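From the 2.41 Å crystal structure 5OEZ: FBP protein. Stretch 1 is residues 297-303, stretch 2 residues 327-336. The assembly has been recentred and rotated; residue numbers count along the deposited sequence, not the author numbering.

Stretch 1 (297-303) GKAVGSN
Stretch 2 (327-336) EVDLCMAFRD

Lys-298 and Asp-329 form a salt bridge, the one direct hydrogen bond between the stretches: Lys-298 NZ donates to Asp-329 OD1 at 2.8 Å. The lysine is nearly extended (m, t, t, t), so its amine spans the gap. Asp-329 leaves the helix sideways, but its m rotamer brings the carboxylate nearer. A water makes the second polar link. It donates to Gly-301 O (2.8 Å) and accepts from Arg-335 NH1 (2.9 Å). Ser-302 O is 3.3 Å from Arg-335 NH1, but the angle is too poor for a hydrogen bond. Arg-335 (chi1 t, chi2 -96°, chi3 -33°, chi4 -89°) is held by its neighbour: NE donates to Asp-336 OD1 at 3.0 Å, within a salt bridge.

Residues 298-300 are a strand, with phi near -120 to -140° and psi 100 to 157°. Residues 327-336 are helical, near -65/-40°. The axes run 31° apart in direction and approach to 9.1 Å. Lys-298 CA lies 6.5 Å from Val-328 CA.

Alternation points Lys-298 and Val-300 toward the helix and Ala-299 away. Val-300 (m) sets CG2 3.8 Å from Val-328 CG1 and 3.9 Å from Met-332 SD. Val-328 (t) and Met-332 (m, m, chi3 102°) are one helical turn apart, so both apolar side chains reach this compact valine. The contact buries 299 Å².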

ATOM      1  N   GLY C 297       6.642  24.496  25.575  1.00 38.82           N
ATOM      2  CA  GLY C 297       7.500  23.856  26.584  1.00 43.02           C
ATOM      3  C   GLY C 297       8.789  24.636  26.831  1.00 38.33           C
ATOM      4  O   GLY C 297       8.930  25.759  26.360  1.00 37.11           O
ATOM      5  N   LYS C 298       9.727  24.011  27.544  1.00 41.68           N
ATOM      6  CA  LYS C 298      11.071  24.560  27.748  1.00 41.24           C
ATOM      7  C   LYS C 298      12.083  23.572  27.261  1.00 43.51           C
ATOM      8  O   LYS C 298      11.862  22.353  27.308  1.00 36.32           O
ATOM      9  CB  LYS C 298      11.351  24.859  29.208  1.00 52.40           C
ATOM     10  CG  LYS C 298      10.623  26.074  29.736  1.00 58.05           C
ATOM     11  CD  LYS C 298      11.205  26.538  31.064  1.00 68.26           C
ATOM     12  CE  LYS C 298      10.517  27.826  31.491  1.00 73.96           C
ATOM     13  NZ  LYS C 298      11.128  28.403  32.715  1.00 89.88           N
ATOM     14  N   ALA C 299      13.200  24.121  26.797  1.00 39.29           N
ATOM     15  CA  ALA C 299      14.292  23.341  26.258  1.00 38.14           C
ATOM     16  C   ALA C 299      15.614  23.968  26.709  1.00 36.26           C
ATOM     17  O   ALA C 299      16.065  24.960  26.127  1.00 40.91           O
ATOM     18  CB  ALA C 299      14.199  23.313  24.748  1.00 37.79           C
ATOM     19  N   VAL C 300      16.229  23.386  27.739  1.00 39.24           N
ATOM     20  CA  VAL C 300      17.475  23.949  28.299  1.00 38.44           C
ATOM     21  C   VAL C 300      18.645  22.981  28.256  1.00 41.54           C
ATOM     22  O   VAL C 300      18.466  21.758  28.163  1.00 41.72           O
ATOM     23  CB  VAL C 300      17.270  24.506  29.716  1.00 42.92           C
ATOM     24  CG1 VAL C 300      16.230  25.627  29.676  1.00 43.81           C
ATOM     25  CG2 VAL C 300      16.855  23.420  30.701  1.00 44.99           C
ATOM     26  N   GLY C 301      19.845  23.554  28.282  1.00 39.86           N
ATOM     27  CA  GLY C 301      21.099  22.801  28.305  1.00 40.21           C
ATOM     28  C   GLY C 301      21.744  22.932  29.663  1.00 45.44           C
ATOM     29  O   GLY C 301      21.044  23.041  30.656  1.00 51.58           O
ATOM     30  N   SER C 302      23.074  22.969  29.700  1.00 49.97           N
ATOM     31  CA  SER C 302      23.814  23.241  30.948  1.00 56.20           C
ATOM     32  C   SER C 302      23.669  24.677  31.469  1.00 52.32           C
ATOM     33  O   SER C 302      23.805  24.907  32.657  1.00 65.69           O
ATOM     34  CB  SER C 302      25.305  22.956  30.765  1.00 59.48           C
ATOM     35  OG  SER C 302      25.539  21.591  30.564  1.00 63.61           O
ATOM     36  N   ASN C 303      23.404  25.640  30.591  1.00 58.82           N
ATOM     37  CA  ASN C 303      23.357  27.043  30.982  1.00 63.45           C
ATOM     38  C   ASN C 303      22.322  27.817  30.158  1.00 56.68           C
ATOM     39  O   ASN C 303      22.665  28.662  29.335  1.00 59.05           O
ATOM     40  CB  ASN C 303      24.761  27.624  30.798  1.00 74.81           C
ATOM     41  CG  ASN C 303      24.872  29.079  31.223  1.00104.55           C
ATOM     42  OD1 ASN C 303      23.973  29.637  31.854  1.00125.00           O
ATOM     43  ND2 ASN C 303      25.988  29.701  30.869  1.00124.87           N
ATOM     44  N   GLU C 327       7.704  20.935  34.628  1.00 50.47           N
ATOM     45  CA  GLU C 327       8.580  19.784  34.880  1.00 43.37           C
ATOM     46  C   GLU C 327      10.051  20.133  34.688  1.00 41.11           C
ATOM     47  O   GLU C 327      10.892  19.729  35.485  1.00 44.10           O
ATOM     48  CB  GLU C 327       8.215  18.594  33.976  1.00 44.66           C
ATOM     49  CG  GLU C 327       6.782  18.085  34.108  1.00 46.72           C
ATOM     50  CD  GLU C 327       6.418  17.579  35.495  1.00 55.87           C
ATOM     51  OE1 GLU C 327       7.327  17.165  36.273  1.00 70.57           O
ATOM     52  OE2 GLU C 327       5.202  17.582  35.804  1.00 57.77           O
ATOM     53  N   VAL C 328      10.359  20.898  33.641  1.00 46.69           N
ATOM     54  CA  VAL C 328      11.723  21.418  33.440  1.00 46.37           C
ATOM     55  C   VAL C 328      12.130  22.388  34.558  1.00 39.61           C
ATOM     56  O   VAL C 328      13.279  22.367  34.971  1.00 44.08           O
ATOM     57  CB  VAL C 328      11.911  22.077  32.061  1.00 38.39           C
ATOM     58  CG1 VAL C 328      13.292  22.708  31.924  1.00 37.59           C
ATOM     59  CG2 VAL C 328      11.730  21.040  30.978  1.00 43.00           C
ATOM     60  N   ASP C 329      11.200  23.222  35.048  1.00 46.27           N
ATOM     61  CA  ASP C 329      11.475  24.121  36.216  1.00 50.36           C
ATOM     62  C   ASP C 329      11.823  23.334  37.489  1.00 48.83           C
ATOM     63  O   ASP C 329      12.730  23.718  38.198  1.00 51.50           O
ATOM     64  CB  ASP C 329      10.295  25.055  36.535  1.00 50.45           C
ATOM     65  CG  ASP C 329      10.048  26.119  35.450  1.00 56.89           C
ATOM     66  OD1 ASP C 329      10.944  26.383  34.620  1.00 54.78           O
ATOM     67  OD2 ASP C 329       8.924  26.672  35.410  1.00 65.46           O
ATOM     68  N   LEU C 330      11.119  22.226  37.748  1.00 45.83           N
ATOM     69  CA  LEU C 330      11.395  21.402  38.921  1.00 52.49           C
ATOM     70  C   LEU C 330      12.795  20.792  38.822  1.00 48.14           C
ATOM     71  O   LEU C 330      13.530  20.792  39.793  1.00 44.66           O
ATOM     72  CB  LEU C 330      10.336  20.304  39.089  1.00 48.63           C
ATOM     73  CG  LEU C 330      10.522  19.314  40.250  1.00 53.86           C
ATOM     74  CD1 LEU C 330      10.370  20.040  41.564  1.00 53.64           C
ATOM     75  CD2 LEU C 330       9.547  18.146  40.174  1.00 53.15           C
ATOM     76  N   CYS C 331      13.143  20.313  37.631  1.00 46.53           N
ATOM     77  CA  CYS C 331      14.463  19.764  37.341  1.00 47.61           C
ATOM     78  C   CYS C 331      15.562  20.802  37.566  1.00 45.83           C
ATOM     79  O   CYS C 331      16.547  20.539  38.235  1.00 47.51           O
ATOM     80  CB  CYS C 331      14.501  19.247  35.895  1.00 45.17           C
ATOM     81  SG  CYS C 331      16.039  18.490  35.343  1.00 48.12           S
ATOM     82  N   MET C 332      15.371  22.002  37.033  1.00 43.21           N
ATOM     83  CA  MET C 332      16.348  23.072  37.207  1.00 44.36           C
ATOM     84  C   MET C 332      16.466  23.547  38.651  1.00 47.64           C
ATOM     85  O   MET C 332      17.509  24.074  39.038  1.00 47.27           O
ATOM     86  CB  MET C 332      16.043  24.251  36.268  1.00 45.23           C
ATOM     87  CG  MET C 332      16.322  23.966  34.798  1.00 43.57           C
ATOM     88  SD  MET C 332      17.992  23.346  34.430  1.00 54.65           S
ATOM     89  CE  MET C 332      17.701  21.591  34.208  1.00 47.57           C
ATOM     90  N   ALA C 333      15.406  23.381  39.441  1.00 44.10           N
ATOM     91  CA  ALA C 333      15.438  23.770  40.849  1.00 43.51           C
ATOM     92  C   ALA C 333      16.427  22.928  41.641  1.00 47.07           C
ATOM     93  O   ALA C 333      17.038  23.430  42.577  1.00 49.37           O
ATOM     94  CB  ALA C 333      14.050  23.687  41.463  1.00 40.25           C
ATOM     95  N   PHE C 334      16.558  21.653  41.293  1.00 40.51           N
ATOM     96  CA  PHE C 334      17.583  20.812  41.909  1.00 36.42           C
ATOM     97  C   PHE C 334      19.001  21.260  41.505  1.00 39.68           C
ATOM     98  O   PHE C 334      19.904  21.254  42.326  1.00 39.35           O
ATOM     99  CB  PHE C 334      17.367  19.330  41.584  1.00 34.86           C
ATOM    100  CG  PHE C 334      16.278  18.689  42.387  1.00 41.19           C
ATOM    101  CD1 PHE C 334      14.947  18.728  41.961  1.00 37.23           C
ATOM    102  CD2 PHE C 334      16.575  18.054  43.595  1.00 37.83           C
ATOM    103  CE1 PHE C 334      13.931  18.138  42.716  1.00 37.19           C
ATOM    104  CE2 PHE C 334      15.575  17.485  44.353  1.00 38.58           C
ATOM    105  CZ  PHE C 334      14.245  17.519  43.907  1.00 40.33           C
ATOM    106  N   ARG C 335      19.187  21.639  40.247  1.00 46.78           N
ATOM    107  CA  ARG C 335      20.482  22.147  39.782  1.00 42.75           C
ATOM    108  C   ARG C 335      20.833  23.480  40.475  1.00 44.67           C
ATOM    109  O   ARG C 335      21.955  23.643  40.963  1.00 46.84           O
ATOM    110  CB  ARG C 335      20.490  22.337  38.247  1.00 49.56           C
ATOM    111  CG  ARG C 335      21.872  22.514  37.635  1.00 51.13           C
ATOM    112  CD  ARG C 335      22.314  23.967  37.401  1.00 55.55           C
ATOM    113  NE  ARG C 335      21.253  24.938  37.049  1.00 59.62           N
ATOM    114  CZ  ARG C 335      20.822  25.226  35.813  1.00 56.85           C
ATOM    115  NH1 ARG C 335      21.313  24.613  34.732  1.00 56.12           N
ATOM    116  NH2 ARG C 335      19.857  26.130  35.655  1.00 49.28           N
ATOM    117  N   ASP C 336      19.852  24.376  40.599  1.00 38.84           N
ATOM    118  CA  ASP C 336      20.067  25.683  41.232  1.00 42.58           C
ATOM    119  C   ASP C 336      20.454  25.594  42.696  1.00 46.84           C
ATOM    120  O   ASP C 336      21.343  26.340  43.165  1.00 53.10           O
ATOM    121  CB  ASP C 336      18.839  26.603  41.064  1.00 42.41           C
ATOM    122  CG  ASP C 336      18.554  26.966  39.582  1.00 55.83           C
ATOM    123  OD1 ASP C 336      19.388  26.644  38.688  1.00 63.38           O
ATOM    124  OD2 ASP C 336      17.470  27.544  39.313  1.00 61.79           O
TER
HETATM  125  O   HOH W   1      20.430  25.384  32.038  1.00 57.35           O